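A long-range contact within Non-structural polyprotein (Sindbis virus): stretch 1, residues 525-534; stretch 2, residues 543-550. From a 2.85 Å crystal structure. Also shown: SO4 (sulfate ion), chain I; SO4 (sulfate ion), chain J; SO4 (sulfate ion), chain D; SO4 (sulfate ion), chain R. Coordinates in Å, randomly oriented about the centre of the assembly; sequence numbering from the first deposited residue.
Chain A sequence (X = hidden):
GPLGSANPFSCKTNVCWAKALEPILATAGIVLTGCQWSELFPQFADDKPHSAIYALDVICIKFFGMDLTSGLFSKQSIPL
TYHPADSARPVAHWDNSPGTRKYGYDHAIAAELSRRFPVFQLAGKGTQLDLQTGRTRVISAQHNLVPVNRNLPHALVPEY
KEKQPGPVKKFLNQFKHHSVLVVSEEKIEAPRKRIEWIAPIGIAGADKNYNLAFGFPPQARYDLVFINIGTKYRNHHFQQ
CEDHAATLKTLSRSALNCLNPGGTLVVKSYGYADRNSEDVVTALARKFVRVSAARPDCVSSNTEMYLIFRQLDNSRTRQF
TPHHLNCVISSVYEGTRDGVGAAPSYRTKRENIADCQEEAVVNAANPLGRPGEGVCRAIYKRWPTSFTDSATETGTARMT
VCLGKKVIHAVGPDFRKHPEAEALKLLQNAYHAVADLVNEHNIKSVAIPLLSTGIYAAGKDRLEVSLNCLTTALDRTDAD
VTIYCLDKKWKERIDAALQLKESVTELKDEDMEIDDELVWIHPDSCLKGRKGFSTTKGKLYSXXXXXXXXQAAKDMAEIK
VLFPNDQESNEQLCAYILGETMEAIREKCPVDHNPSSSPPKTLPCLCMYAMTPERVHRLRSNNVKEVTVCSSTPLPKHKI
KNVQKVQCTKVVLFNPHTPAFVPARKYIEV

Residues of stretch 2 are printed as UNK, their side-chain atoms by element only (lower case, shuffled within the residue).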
# COMPACT_ATOMS: atom_id res chain seq x y z
N SER A 525 -7.55 -21.05 4.77
CA SER A 525 -8.30 -20.69 3.57
C SER A 525 -8.40 -21.86 2.60
O SER A 525 -7.46 -22.64 2.47
CB SER A 525 -7.62 -19.51 2.86
OG SER A 525 -8.30 -19.17 1.66
N CYS A 526 -9.53 -21.95 1.92
CA CYS A 526 -9.75 -22.96 0.90
C CYS A 526 -9.12 -22.54 -0.43
O CYS A 526 -9.18 -23.28 -1.42
CB CYS A 526 -11.24 -23.20 0.70
SG CYS A 526 -12.08 -21.87 -0.20
N LEU A 527 -8.51 -21.36 -0.45
CA LEU A 527 -7.85 -20.88 -1.65
C LEU A 527 -6.41 -21.38 -1.68
O LEU A 527 -5.69 -21.20 -2.66
CB LEU A 527 -7.88 -19.35 -1.72
CG LEU A 527 -9.25 -18.73 -2.00
CD1 LEU A 527 -9.24 -17.24 -1.72
CD2 LEU A 527 -9.65 -18.98 -3.45
N LYS A 528 -6.00 -22.02 -0.59
CA LYS A 528 -4.66 -22.57 -0.50
C LYS A 528 -4.39 -23.52 -1.67
O LYS A 528 -5.21 -24.40 -1.98
CB LYS A 528 -4.45 -23.30 0.84
CG LYS A 528 -3.04 -23.80 1.03
CD LYS A 528 -2.82 -24.39 2.40
CE LYS A 528 -1.38 -24.85 2.57
NZ LYS A 528 -1.16 -25.53 3.88
N GLY A 529 -3.25 -23.33 -2.32
CA GLY A 529 -2.88 -24.13 -3.47
C GLY A 529 -3.23 -23.46 -4.79
O GLY A 529 -2.67 -23.81 -5.83
N ARG A 530 -4.15 -22.50 -4.76
CA ARG A 530 -4.59 -21.85 -5.99
C ARG A 530 -3.55 -20.83 -6.45
O ARG A 530 -2.94 -20.14 -5.63
CB ARG A 530 -5.95 -21.18 -5.77
CG ARG A 530 -6.50 -20.47 -7.00
CD ARG A 530 -8.00 -20.26 -6.86
NE ARG A 530 -8.53 -19.32 -7.84
CZ ARG A 530 -9.82 -18.98 -7.93
NH1 ARG A 530 -10.72 -19.50 -7.10
NH2 ARG A 530 -10.21 -18.11 -8.86
N LYS A 531 -3.36 -20.73 -7.76
CA LYS A 531 -2.36 -19.81 -8.29
C LYS A 531 -2.87 -18.40 -8.00
O LYS A 531 -4.06 -18.12 -8.17
CB LYS A 531 -2.14 -20.04 -9.79
CG LYS A 531 -0.98 -19.22 -10.40
CD LYS A 531 0.36 -19.99 -10.39
CE LYS A 531 1.57 -19.16 -10.90
NZ LYS A 531 1.77 -19.22 -12.39
N GLY A 532 -1.98 -17.53 -7.55
CA GLY A 532 -2.34 -16.17 -7.21
C GLY A 532 -2.52 -15.94 -5.71
O GLY A 532 -2.63 -14.79 -5.27
N PHE A 533 -2.52 -17.02 -4.93
CA PHE A 533 -2.70 -16.91 -3.48
C PHE A 533 -1.63 -17.71 -2.74
O PHE A 533 -1.18 -18.76 -3.21
CB PHE A 533 -4.08 -17.40 -3.06
CG PHE A 533 -5.21 -16.68 -3.74
CD1 PHE A 533 -5.68 -15.48 -3.24
CD2 PHE A 533 -5.80 -17.21 -4.88
CE1 PHE A 533 -6.72 -14.81 -3.85
CE2 PHE A 533 -6.85 -16.55 -5.51
CZ PHE A 533 -7.31 -15.35 -4.99
N SER A 534 -1.23 -17.21 -1.58
CA SER A 534 -0.20 -17.85 -0.78
C SER A 534 -0.42 -17.68 0.72
O SER A 534 -0.89 -16.64 1.18
CB SER A 534 1.17 -17.30 -1.15
OG SER A 534 2.14 -17.67 -0.18
N UNK A 543 -10.08 -7.70 -2.79
CA UNK A 543 -11.52 -7.86 -2.97
C UNK A 543 -11.90 -9.29 -3.40
O UNK A 543 -13.08 -9.62 -3.46
o UNK A 543 -12.64 -1.57 -2.13
c UNK A 543 -11.26 -4.48 -3.81
c UNK A 543 -13.29 -5.08 -2.72
c UNK A 543 -13.43 -3.80 -2.27
c UNK A 543 -11.39 -3.19 -3.36
c UNK A 543 -12.06 -6.87 -4.00
c UNK A 543 -12.48 -2.86 -2.59
c UNK A 543 -12.19 -5.45 -3.49
N UNK A 544 -10.90 -10.11 -3.72
CA UNK A 544 -11.15 -11.49 -4.12
C UNK A 544 -12.06 -11.59 -5.33
O UNK A 544 -12.81 -12.56 -5.47
c UNK A 544 -10.76 -12.49 -1.84
c UNK A 544 -9.79 -11.78 0.24
c UNK A 544 -8.91 -12.84 0.20
c UNK A 544 -9.87 -13.55 -1.88
c UNK A 544 -8.95 -13.73 -0.86
c UNK A 544 -10.71 -11.60 -0.78
c UNK A 544 -11.73 -12.29 -2.95
N UNK A 545 -12.01 -10.59 -6.20
CA UNK A 545 -12.77 -10.66 -7.44
C UNK A 545 -12.30 -11.88 -8.23
O UNK A 545 -11.12 -12.20 -8.25
c UNK A 545 -10.31 -8.29 -8.03
o UNK A 545 -10.47 -8.25 -6.79
c UNK A 545 -11.24 -9.16 -8.87
c UNK A 545 -12.61 -9.37 -8.25
o UNK A 545 -9.41 -7.64 -8.61
N UNK A 546 -13.24 -12.56 -8.88
CA UNK A 546 -12.94 -13.79 -9.59
C UNK A 546 -13.13 -15.02 -8.73
O UNK A 546 -12.96 -16.15 -9.19
N UNK A 547 -13.49 -14.81 -7.47
CA UNK A 547 -13.84 -15.91 -6.60
C UNK A 547 -15.25 -15.67 -6.07
O UNK A 547 -15.85 -14.63 -6.35
c UNK A 547 -12.88 -16.02 -5.40
c UNK A 547 -11.46 -15.70 -5.82
o UNK A 547 -13.29 -15.13 -4.35
N UNK A 548 -15.76 -16.62 -5.29
CA UNK A 548 -17.12 -16.52 -4.77
C UNK A 548 -17.16 -15.64 -3.54
O UNK A 548 -18.24 -15.32 -3.04
c UNK A 548 -16.65 -20.96 -2.35
n UNK A 548 -17.41 -22.06 -1.69
c UNK A 548 -17.68 -17.90 -4.45
c UNK A 548 -17.58 -20.01 -3.08
c UNK A 548 -16.89 -18.68 -3.41
N UNK A 549 -15.99 -15.24 -3.05
CA UNK A 549 -15.92 -14.39 -1.87
C UNK A 549 -15.99 -12.91 -2.23
O UNK A 549 -15.97 -12.05 -1.35
c UNK A 549 -14.09 -18.81 -0.23
c UNK A 549 -15.30 -18.20 0.03
c UNK A 549 -14.44 -16.13 -0.80
c UNK A 549 -14.63 -14.68 -1.11
c UNK A 549 -13.23 -16.75 -1.06
c UNK A 549 -15.47 -16.87 -0.26
c UNK A 549 -13.05 -18.08 -0.78
N UNK A 550 -16.08 -12.61 -3.52
CA UNK A 550 -16.11 -11.23 -3.97
C UNK A 550 -17.23 -10.42 -3.33
O UNK A 550 -17.00 -9.33 -2.84
c UNK A 550 -16.16 -9.76 -6.02
n UNK A 550 -15.11 -8.91 -5.72
c UNK A 550 -16.98 -9.06 -6.83
c UNK A 550 -16.24 -11.15 -5.48
n UNK A 550 -16.42 -7.82 -7.01
c UNK A 550 -15.29 -7.76 -6.33
S SO4 I . -14.44 -20.34 -6.58
O1 SO4 I . -14.36 -19.14 -5.75
O2 SO4 I . -15.60 -20.26 -7.46
O3 SO4 I . -13.23 -20.44 -7.38
O4 SO4 I . -14.55 -21.52 -5.71
S SO4 J . 1.11 -21.89 -0.08
O1 SO4 J . 1.52 -23.19 -0.59
O2 SO4 J . -0.15 -21.49 -0.71
O3 SO4 J . 0.91 -22.00 1.37
O4 SO4 J . 2.16 -20.92 -0.35
S SO4 D . -8.87 -15.46 -11.13
O1 SO4 D . -9.58 -15.54 -9.85
O2 SO4 D . -9.09 -16.68 -11.90
O3 SO4 D . -9.36 -14.32 -11.92
O4 SO4 D . -7.45 -15.31 -10.83
S SO4 R . -21.26 -21.36 -1.59
O1 SO4 R . -22.41 -21.03 -0.74
O2 SO4 R . -21.56 -22.53 -2.40
O3 SO4 R . -20.98 -20.23 -2.49
O4 SO4 R . -20.10 -21.63 -0.74

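Position 543 carries eight side-chain atoms, one carbon leading to a six-membered carbon ring that bears a single oxygen. This phenol lies out of reach of stretch 1, and the residue is Tyr 543.

At position 544 there are seven carbons, one of them linking the backbone to a six-membered ring without a heteroatom: Phe 544. Its CA-to-CB bond points sideways, yet the end of the ring comes nearer, Phe 544 CE1 lying 3.6 Å from Leu 527 CD1 and 3.9 Å from Phe 533 CE1.

Position 545 has three carbons, the third carrying two oxygens. The side chain does not contact stretch 1; it is Glu 545.

No side-chain atom follows CA at position 546, so this is Gly 546. Its phi/psi of 93/-2° would jam a CB against the preceding carbonyl oxygen, and an ideal CB would also clash with O1 of the chain D sulfate. Gly 546 O accepts a weak hydrogen bond from Arg 530 NH2 at 3.4 Å.

Position 547 branches at its first carbon into one oxygen and one carbon, which identifies Thr 547. Thr 547 CG2 sits over one face of the Arg 530 guanidinium, 4.1 Å from Arg 530 NH2, and 4.2 Å from Phe 533 CZ. Thr 547 OG1 donates to Phe 544 O at 2.8 Å.

Four carbons in a row ending in nitrogen mark position 548 as Lys 548. It makes no contact with stretch 1; Lys 548 NZ donates to O4 of the chain R sulfate at 2.9 Å.

Position 549 again shows one carbon and a plain six-carbon ring, hence Phe 549. Cys 526 SG meets the ring edge, 3.7 Å from Phe 549 CZ, and Leu 527 CD1 approaches the edge at 4.0 Å from Phe 549 CE2. Phe 549 N donates to Thr 547 OG1 at 3.0 Å, a capping bond.

At position 550, one carbon leads to a five-membered ring of three carbons and two nitrogens, His 550. Out of reach of stretch 1, His 550 ND1 donates to Tyr 543 O at 3.1 Å.

The contact, burying 298 Å², is chiefly apolar packing between two turn-rich segments, with Leu 527 CD1 touching both Phe 544 and Phe 549. Arg 530 adds a polar margin: its guanidinium edge meets Gly 546 O and two sulfates. The chain I sulfate bridges the stretches, its O3 accepting weakly from Arg 530 NH1 at 2.7 Å and its O1 from Lys 548 N at 2.9 Å.

Stretch 2 (543-550) YFEGTKFH
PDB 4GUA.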